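23S rRNA (guanine(2535)-N(1))-methyltransferase (Streptomyces viridochromogenes, PDB 1O9G) methylates N1 of guanine-2535 in 23S ribosomal RNA with S-adenosyl-L-methionine as methyl donor, and so confers resistance to the orthosomycin antibiotic avilamycin. Local coordinates at residues D50-T54 with S76-V80; L204-I210 with V238-A243; Q79-S83 with V163-P169. The protein carries 3 engineered substitutions. The contacts are given in a common frame with arbitrary orientation. Residue numbers count along the deposited sequence, not the author numbering.

Contact 1 of 3, residues D50-T54 with S76-V80; sequences DGPVT and SLRQV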
loop_
_atom_site.group_PDB
_atom_site.type_symbol
_atom_site.label_atom_id
_atom_site.label_comp_id
_atom_site.label_asym_id
_atom_site.label_seq_id
_atom_site.Cartn_x
_atom_site.Cartn_y
_atom_site.Cartn_z
ATOM N N ASP A 50 -9.732 10.040 14.236
ATOM C CA ASP A 50 -9.169 8.686 14.195
ATOM C C ASP A 50 -10.189 7.557 14.038
ATOM O O ASP A 50 -9.940 6.413 14.413
ATOM C CB ASP A 50 -8.225 8.453 15.376
ATOM C CG ASP A 50 -8.909 8.601 16.705
ATOM O OD1 ASP A 50 -10.159 8.583 16.727
ATOM O OD2 ASP A 50 -8.302 8.735 17.805
ATOM N N GLY A 51 -11.320 7.844 13.407
ATOM C CA GLY A 51 -12.261 6.781 13.049
ATOM C C GLY A 51 -11.663 5.811 12.021
ATOM O O GLY A 51 -10.574 6.057 11.471
ATOM N N PRO A 52 -12.367 4.717 11.734
ATOM C CA PRO A 52 -11.853 3.713 10.787
ATOM C C PRO A 52 -11.506 4.331 9.433
ATOM O O PRO A 52 -12.347 5.062 8.877
ATOM C CB PRO A 52 -13.022 2.734 10.651
ATOM C CG PRO A 52 -13.798 2.907 11.904
ATOM C CD PRO A 52 -13.700 4.364 12.241
ATOM N N VAL A 53 -10.335 3.988 8.876
ATOM C CA VAL A 53 -9.851 4.578 7.630
ATOM C C VAL A 53 -10.083 3.664 6.420
ATOM O O VAL A 53 -9.908 2.434 6.485
ATOM C CB VAL A 53 -8.342 4.900 7.785
ATOM C CG1 VAL A 53 -7.572 4.982 6.491
ATOM C CG2 VAL A 53 -8.159 6.143 8.682
ATOM N N THR A 54 -10.441 4.277 5.291
ATOM C CA THR A 54 -10.427 3.624 4.018
ATOM C C THR A 54 -9.129 4.002 3.322
ATOM O O THR A 54 -8.831 5.191 3.139
ATOM C CB THR A 54 -11.633 4.055 3.206
ATOM O OG1 THR A 54 -12.823 3.562 3.860
ATOM C CG2 THR A 54 -11.571 3.474 1.807
ATOM N N SER A 76 -7.015 -0.235 12.490
ATOM C CA SER A 76 -7.238 1.146 12.064
ATOM C C SER A 76 -7.987 1.265 10.740
ATOM O O SER A 76 -8.219 2.387 10.274
ATOM C CB SER A 76 -5.906 1.874 11.921
ATOM O OG SER A 76 -5.174 1.855 13.129
ATOM N N LEU A 77 -8.376 0.154 10.142
ATOM C CA LEU A 77 -8.885 0.146 8.776
ATOM C C LEU A 77 -10.320 -0.344 8.668
ATOM O O LEU A 77 -10.689 -1.328 9.317
ATOM C CB LEU A 77 -7.999 -0.709 7.893
ATOM C CG LEU A 77 -6.592 -0.199 7.611
ATOM C CD1 LEU A 77 -5.734 -1.315 7.014
ATOM C CD2 LEU A 77 -6.626 0.998 6.732
ATOM N N ARG A 78 -11.108 0.360 7.860
ATOM C CA ARG A 78 -12.467 -0.012 7.473
ATOM C C ARG A 78 -12.409 -0.961 6.268
ATOM O O ARG A 78 -13.175 -1.903 6.179
ATOM C CB ARG A 78 -13.261 1.260 7.076
ATOM C CG ARG A 78 -14.651 0.983 6.527
ATOM C CD ARG A 78 -15.449 2.212 6.183
ATOM N NE ARG A 78 -15.862 2.931 7.383
ATOM C CZ ARG A 78 -16.863 2.562 8.193
ATOM N NH1 ARG A 78 -17.575 1.454 7.953
ATOM N NH2 ARG A 78 -17.154 3.304 9.258
ATOM N N GLN A 79 -11.567 -0.637 5.293
ATOM C CA GLN A 79 -11.516 -1.340 4.011
ATOM C C GLN A 79 -10.294 -0.854 3.258
ATOM O O GLN A 79 -9.807 0.258 3.520
ATOM C CB GLN A 79 -12.751 -1.080 3.157
ATOM C CG GLN A 79 -12.836 0.315 2.696
ATOM C CD GLN A 79 -14.056 0.624 1.874
ATOM O OE1 GLN A 79 -14.189 0.128 0.746
ATOM N NE2 GLN A 79 -14.944 1.473 2.416
ATOM N N VAL A 80 -9.835 -1.656 2.322
ATOM C CA VAL A 80 -8.791 -1.258 1.406
ATOM C C VAL A 80 -9.271 -1.429 -0.034
ATOM O O VAL A 80 -10.101 -2.276 -0.354
ATOM C CB VAL A 80 -7.463 -2.035 1.655
ATOM C CG1 VAL A 80 -6.954 -1.783 3.047
ATOM C CG2 VAL A 80 -7.619 -3.508 1.458
HETATM O O HOH W 1 -14.950 5.566 9.021
#

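Contact 2 of 3, residues L204-I210 with V238-A243; sequences LPAHAVI and VMVRAA. Engineered in segment 238-243: Met239 (natural residue Leu).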
loop_
_atom_site.group_PDB
_atom_site.type_symbol
_atom_site.label_atom_id
_atom_site.label_comp_id
_atom_site.label_asym_id
_atom_site.label_seq_id
_atom_site.Cartn_x
_atom_site.Cartn_y
_atom_site.Cartn_z
ATOM N N LEU A 204 -11.345 12.301 -4.432
ATOM C CA LEU A 204 -11.229 12.097 -2.978
ATOM C C LEU A 204 -11.995 13.110 -2.163
ATOM O O LEU A 204 -12.233 14.228 -2.622
ATOM C CB LEU A 204 -9.771 12.185 -2.558
ATOM C CG LEU A 204 -8.891 11.069 -3.072
ATOM C CD1 LEU A 204 -7.416 11.430 -2.865
ATOM C CD2 LEU A 204 -9.252 9.772 -2.377
ATOM N N PRO A 205 -12.331 12.765 -0.925
ATOM C CA PRO A 205 -12.853 13.781 -0.018
ATOM C C PRO A 205 -11.745 14.791 0.315
ATOM O O PRO A 205 -10.554 14.464 0.198
ATOM C CB PRO A 205 -13.289 12.980 1.202
ATOM C CG PRO A 205 -12.414 11.788 1.209
ATOM C CD PRO A 205 -12.130 11.476 -0.234
ATOM N N ALA A 206 -12.142 16.008 0.693
ATOM C CA ALA A 206 -11.247 17.145 0.857
ATOM C C ALA A 206 -10.142 16.868 1.866
ATOM O O ALA A 206 -9.000 17.302 1.706
ATOM C CB ALA A 206 -12.038 18.348 1.276
ATOM N N HIS A 207 -10.478 16.123 2.901
ATOM C CA HIS A 207 -9.514 15.835 3.979
ATOM C C HIS A 207 -8.481 14.773 3.674
ATOM O O HIS A 207 -7.564 14.582 4.461
ATOM C CB HIS A 207 -10.229 15.408 5.256
ATOM C CG HIS A 207 -10.960 14.107 5.118
ATOM N ND1 HIS A 207 -10.441 12.886 5.491
ATOM C CD2 HIS A 207 -12.194 13.857 4.629
ATOM C CE1 HIS A 207 -11.320 11.940 5.221
ATOM N NE2 HIS A 207 -12.389 12.505 4.691
ATOM N N ALA A 208 -8.644 14.041 2.582
ATOM C CA ALA A 208 -7.829 12.875 2.335
ATOM C C ALA A 208 -6.354 13.262 2.260
ATOM O O ALA A 208 -5.990 14.278 1.664
ATOM C CB ALA A 208 -8.227 12.214 1.039
ATOM N N VAL A 209 -5.515 12.398 2.800
ATOM C CA VAL A 209 -4.064 12.516 2.731
ATOM C C VAL A 209 -3.557 11.582 1.653
ATOM O O VAL A 209 -3.815 10.374 1.696
ATOM C CB VAL A 209 -3.431 12.177 4.067
ATOM C CG1 VAL A 209 -1.916 12.211 4.003
ATOM C CG2 VAL A 209 -3.978 13.116 5.172
ATOM N N ILE A 210 -2.830 12.163 0.710
ATOM C CA ILE A 210 -2.182 11.441 -0.372
ATOM C C ILE A 210 -0.691 11.341 -0.083
ATOM O O ILE A 210 0.008 12.330 -0.058
ATOM C CB ILE A 210 -2.395 12.105 -1.731
ATOM C CG1 ILE A 210 -3.885 12.301 -2.033
ATOM C CG2 ILE A 210 -1.740 11.275 -2.813
ATOM C CD1 ILE A 210 -4.160 13.291 -3.098
ATOM N N VAL A 238 6.389 11.949 0.231
ATOM C CA VAL A 238 5.749 13.245 0.399
ATOM C C VAL A 238 4.258 12.978 0.599
ATOM O O VAL A 238 3.717 12.040 0.047
ATOM C CB VAL A 238 6.027 14.183 -0.804
ATOM C CG1 VAL A 238 5.404 13.664 -2.080
ATOM C CG2 VAL A 238 5.566 15.593 -0.472
HETATM N N MSE A 239 3.646 13.827 1.429
HETATM C CA MSE A 239 2.208 13.754 1.657
HETATM C C MSE A 239 1.583 15.102 1.381
HETATM O O MSE A 239 2.123 16.109 1.760
HETATM C CB MSE A 239 1.925 13.436 3.126
HETATM C CG MSE A 239 2.539 12.178 3.646
HETATM SE SE MSE A 239 2.107 11.913 5.505
HETATM C CE MSE A 239 1.707 13.780 6.031
ATOM N N VAL A 240 0.429 15.061 0.732
ATOM C CA VAL A 240 -0.351 16.249 0.452
ATOM C C VAL A 240 -1.819 16.009 0.797
ATOM O O VAL A 240 -2.299 14.905 0.843
ATOM C CB VAL A 240 -0.256 16.676 -1.058
ATOM C CG1 VAL A 240 1.172 17.038 -1.438
ATOM C CG2 VAL A 240 -0.810 15.657 -1.944
ATOM N N ARG A 241 -2.532 17.094 1.031
ATOM C CA ARG A 241 -3.940 17.029 1.280
ATOM C C ARG A 241 -4.710 17.227 -0.016
ATOM O O ARG A 241 -4.385 18.124 -0.776
ATOM C CB ARG A 241 -4.327 18.123 2.261
ATOM C CG ARG A 241 -5.810 18.169 2.530
ATOM C CD ARG A 241 -6.210 18.671 3.887
ATOM N NE ARG A 241 -5.544 17.975 4.973
ATOM C CZ ARG A 241 -4.624 18.493 5.778
ATOM N NH1 ARG A 241 -4.168 19.739 5.585
ATOM N NH2 ARG A 241 -4.139 17.752 6.790
ATOM N N ALA A 242 -5.770 16.466 -0.199
ATOM C CA ALA A 242 -6.578 16.527 -1.427
ATOM C C ALA A 242 -7.076 17.950 -1.688
ATOM O O ALA A 242 -6.904 18.458 -2.789
ATOM C CB ALA A 242 -7.726 15.558 -1.361
ATOM N N ALA A 243 -7.619 18.606 -0.668
ATOM C CA ALA A 243 -8.129 19.986 -0.817
ATOM C C ALA A 243 -7.046 20.919 -1.309
ATOM O O ALA A 243 -7.323 21.832 -2.100
ATOM C CB ALA A 243 -8.695 20.493 0.481
#

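Contact 3 of 3, residues Q79-S83 with V163-P169; sequences QVIAS and VLAGSAP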
loop_
_atom_site.group_PDB
_atom_site.type_symbol
_atom_site.label_atom_id
_atom_site.label_comp_id
_atom_site.label_asym_id
_atom_site.label_seq_id
_atom_site.Cartn_x
_atom_site.Cartn_y
_atom_site.Cartn_z
ATOM N N GLN A 79 -11.567 -0.637 5.293
ATOM C CA GLN A 79 -11.516 -1.340 4.011
ATOM C C GLN A 79 -10.294 -0.854 3.258
ATOM O O GLN A 79 -9.807 0.258 3.520
ATOM C CB GLN A 79 -12.751 -1.080 3.157
ATOM C CG GLN A 79 -12.836 0.315 2.696
ATOM C CD GLN A 79 -14.056 0.624 1.874
ATOM O OE1 GLN A 79 -14.189 0.128 0.746
ATOM N NE2 GLN A 79 -14.944 1.473 2.416
ATOM N N VAL A 80 -9.835 -1.656 2.322
ATOM C CA VAL A 80 -8.791 -1.258 1.406
ATOM C C VAL A 80 -9.271 -1.429 -0.034
ATOM O O VAL A 80 -10.101 -2.276 -0.354
ATOM C CB VAL A 80 -7.463 -2.035 1.655
ATOM C CG1 VAL A 80 -6.954 -1.783 3.047
ATOM C CG2 VAL A 80 -7.619 -3.508 1.458
ATOM N N ILE A 81 -8.687 -0.574 -0.883
ATOM C CA ILE A 81 -8.971 -0.559 -2.303
ATOM C C ILE A 81 -7.658 -0.591 -3.056
ATOM O O ILE A 81 -6.776 0.200 -2.774
ATOM C CB ILE A 81 -9.768 0.705 -2.688
ATOM C CG1 ILE A 81 -11.051 0.781 -1.833
ATOM C CG2 ILE A 81 -10.064 0.696 -4.167
ATOM C CD1 ILE A 81 -11.844 2.064 -1.946
ATOM N N ALA A 82 -7.578 -1.487 -4.035
ATOM C CA ALA A 82 -6.402 -1.595 -4.896
ATOM C C ALA A 82 -6.806 -1.355 -6.345
ATOM O O ALA A 82 -7.821 -1.850 -6.825
ATOM C CB ALA A 82 -5.792 -2.924 -4.789
ATOM N N SER A 83 -5.963 -0.629 -7.044
ATOM C CA SER A 83 -6.112 -0.547 -8.481
ATOM C C SER A 83 -4.769 -0.275 -9.147
ATOM O O SER A 83 -3.815 0.194 -8.497
ATOM C CB SER A 83 -7.175 0.491 -8.864
ATOM O OG SER A 83 -6.858 1.802 -8.434
ATOM N N VAL A 163 -13.645 2.497 -9.518
ATOM C CA VAL A 163 -12.741 1.890 -8.546
ATOM C C VAL A 163 -13.307 2.112 -7.143
ATOM O O VAL A 163 -13.245 1.225 -6.304
ATOM C CB VAL A 163 -11.317 2.511 -8.640
ATOM C CG1 VAL A 163 -10.397 1.987 -7.545
ATOM C CG2 VAL A 163 -10.700 2.202 -9.986
ATOM N N LEU A 164 -13.800 3.314 -6.858
ATOM C CA LEU A 164 -14.190 3.644 -5.488
ATOM C C LEU A 164 -15.536 3.035 -5.080
ATOM O O LEU A 164 -15.760 2.754 -3.893
ATOM C CB LEU A 164 -14.154 5.155 -5.290
ATOM C CG LEU A 164 -12.751 5.749 -5.424
ATOM C CD1 LEU A 164 -12.838 7.191 -5.116
ATOM C CD2 LEU A 164 -11.729 5.068 -4.500
ATOM N N ALA A 165 -16.411 2.824 -6.059
ATOM C CA ALA A 165 -17.738 2.236 -5.852
ATOM C C ALA A 165 -18.451 2.832 -4.626
ATOM O O ALA A 165 -18.980 2.117 -3.785
ATOM C CB ALA A 165 -17.640 0.729 -5.758
ATOM N N GLY A 166 -18.424 4.149 -4.506
ATOM C CA GLY A 166 -19.113 4.822 -3.425
ATOM C C GLY A 166 -18.307 5.060 -2.167
ATOM O O GLY A 166 -18.775 5.766 -1.289
ATOM N N SER A 167 -17.124 4.457 -2.060
ATOM C CA SER A 167 -16.240 4.723 -0.923
ATOM C C SER A 167 -15.487 6.037 -1.110
ATOM O O SER A 167 -15.195 6.455 -2.237
ATOM C CB SER A 167 -15.207 3.614 -0.761
ATOM O OG SER A 167 -15.827 2.376 -0.504
ATOM N N ALA A 168 -15.177 6.670 0.011
ATOM C CA ALA A 168 -14.418 7.919 0.058
ATOM C C ALA A 168 -13.098 7.691 0.806
ATOM O O ALA A 168 -13.043 7.815 2.038
ATOM C CB ALA A 168 -15.245 9.010 0.728
ATOM N N PRO A 169 -12.022 7.315 0.112
ATOM C CA PRO A 169 -10.759 7.050 0.813
ATOM C C PRO A 169 -10.244 8.223 1.643
ATOM O O PRO A 169 -10.258 9.348 1.177
ATOM C CB PRO A 169 -9.815 6.711 -0.312
ATOM C CG PRO A 169 -10.684 6.179 -1.350
ATOM C CD PRO A 169 -11.913 7.007 -1.318
#

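Contact 1 of 3, residues D50-T54 with S76-V80
Two backbone hydrogen bonds start this parallel pairing, and both polar groups of Val53 are used: its N donates to Ser76 O (3.0 Å), while its O accepts from Arg78 N (2.8 Å). Val53 O also lies 3.4 Å from Leu77 CA, a CA-H...O contact. Val53 CG1 and Leu77 CD2 meet at 4.1 Å on the face covered by helix 33-45, where branched apolar residues fit a buried place. The strands 53-57 and 77-84 belong to a beta-alpha-beta unit through helix 64-72, the building block of the Rossmann-like methyltransferase fold. A beta bulge shifts the register by one at Arg78, so Thr54 pairs with Gln79. On the opposite face, which carries Thr54 and Gln79, NE2 of Gln79 gives Thr54 OG1 a weak hydrogen bond (3.3 Å), and Gln79 OE1 is engaged by Ser167. Proline has no amide hydrogen to satisfy at the exposed strand entrance; Pro52 O accepts from water 1 (2.7 Å), which in turn accepts from Arg78 NH2 (3.2 Å), the long arginine staying solvated beside the proline ring.

Contact 2 of 3, residues L204-I210 with V238-A243
Ile210 and Ala242 lose the most surface here, 80 and 71 Å², and they mark two stages of one antiparallel pairing. Ile210 faces Val240 in a hydrogen-bonded pair: Ile210 N donates to Val240 O (2.8 Å) and Val240 N to Ile210 O (2.9 Å). The Ile210 CB lies 3.9 Å from Val240 CG2, and both side chains reach helix 190-203, a setting that suits beta-branched apolar residues, which are at home in strands. Ala242 comes where the second strand has already become a helix. Ala242 N still donates to Ala208 O (2.9 Å), while Ala242 CB points toward residues 204-210, 4.1 Å from both Leu204 CB and Ala208 CB; a methyl group fits this tight space. The next amide, Ala243 N, reaches Ala206 O (3.0 Å) in the type I turn of Pro205-Ala208. Val209, with 52 Å² covered, lies on the other face and sets CG1 4.1 Å from CB of Met239, an engineered residue present as selenomethionine. Arg241 shares that face, at the N-cap position before helix 242-247; its NH2 is hydrogen-bonded to Arg46 O. Antiparallel pairing of 235-241 against the parallel strand 209-214 is characteristic of the Rossmann-like methyltransferase sheet, whose strand order 3-2-1-4-5-7-6 appears here.

Contact 3 of 3, residues Q79-S83 with V163-P169
Val163, in the last turn of helix 160-164, opens the contact by resting CG1 on Ile81 CG2 (3.6 Å) and near Ser83 OG (3.7 Å). Its compact branched side chain allows this close approach to the strand. Leu164 follows with a longer reach: its CA-to-CB bond points sideways, yet CD2 comes within 3.9 Å of Ile81 CD1. The chain then reverses in a type I' turn, closed by Ser167 N donating to Leu164 O (2.8 Å). Both central residues have positive phi; at Gly166 the backbone angles (phi 91°, psi -11°) would jam a CB against the preceding carbonyl oxygen, so glycine is called for. Ser167 returns to the strand, with CB 3.9 Å from Ile81 CD1 and OG hydrogen-bonded with Gln79 OE1 at 3.0 Å; a small polar residue suits this partly exposed border. After Ala168, Pro169 brings CG to 4.3 Å from Ile81 CD1, adding a further apolar neighbour to the isoleucine. Trp56 of strand 53-57 touches Ile81, Val163, Leu164 and Pro169, and its NE1 is hydrogen-bonded to Ser83 OG. Helix 160-164 and its following turn thus pack over one face of strands 77-84 and 53-57, while Val80 and Ala82 meet Leu66 of helix 64-72 on the other.

All three contacts reach one mixed seven-stranded sheet. Contact 1 pairs neighbouring strands 53-57 and 77-84; contact 3 starts on the latter, shares Gln79 and Val80, and lies with its centre about 11 Å away. Thr54 CG2 touches Pro169 CA at 3.8 Å, joining the two. Contact 2, at the 209-214 and 235-241 strands, comes later in the chain, its centre about 15 Å from each of the others. It touches contact 3 where Pro205 CD meets Pro169 O at 3.2 Å, but stays about 7 Å from contact 1 at the nearest atoms. Residues 163-169 thus physically bridge early and late parts of the methyltransferase fold.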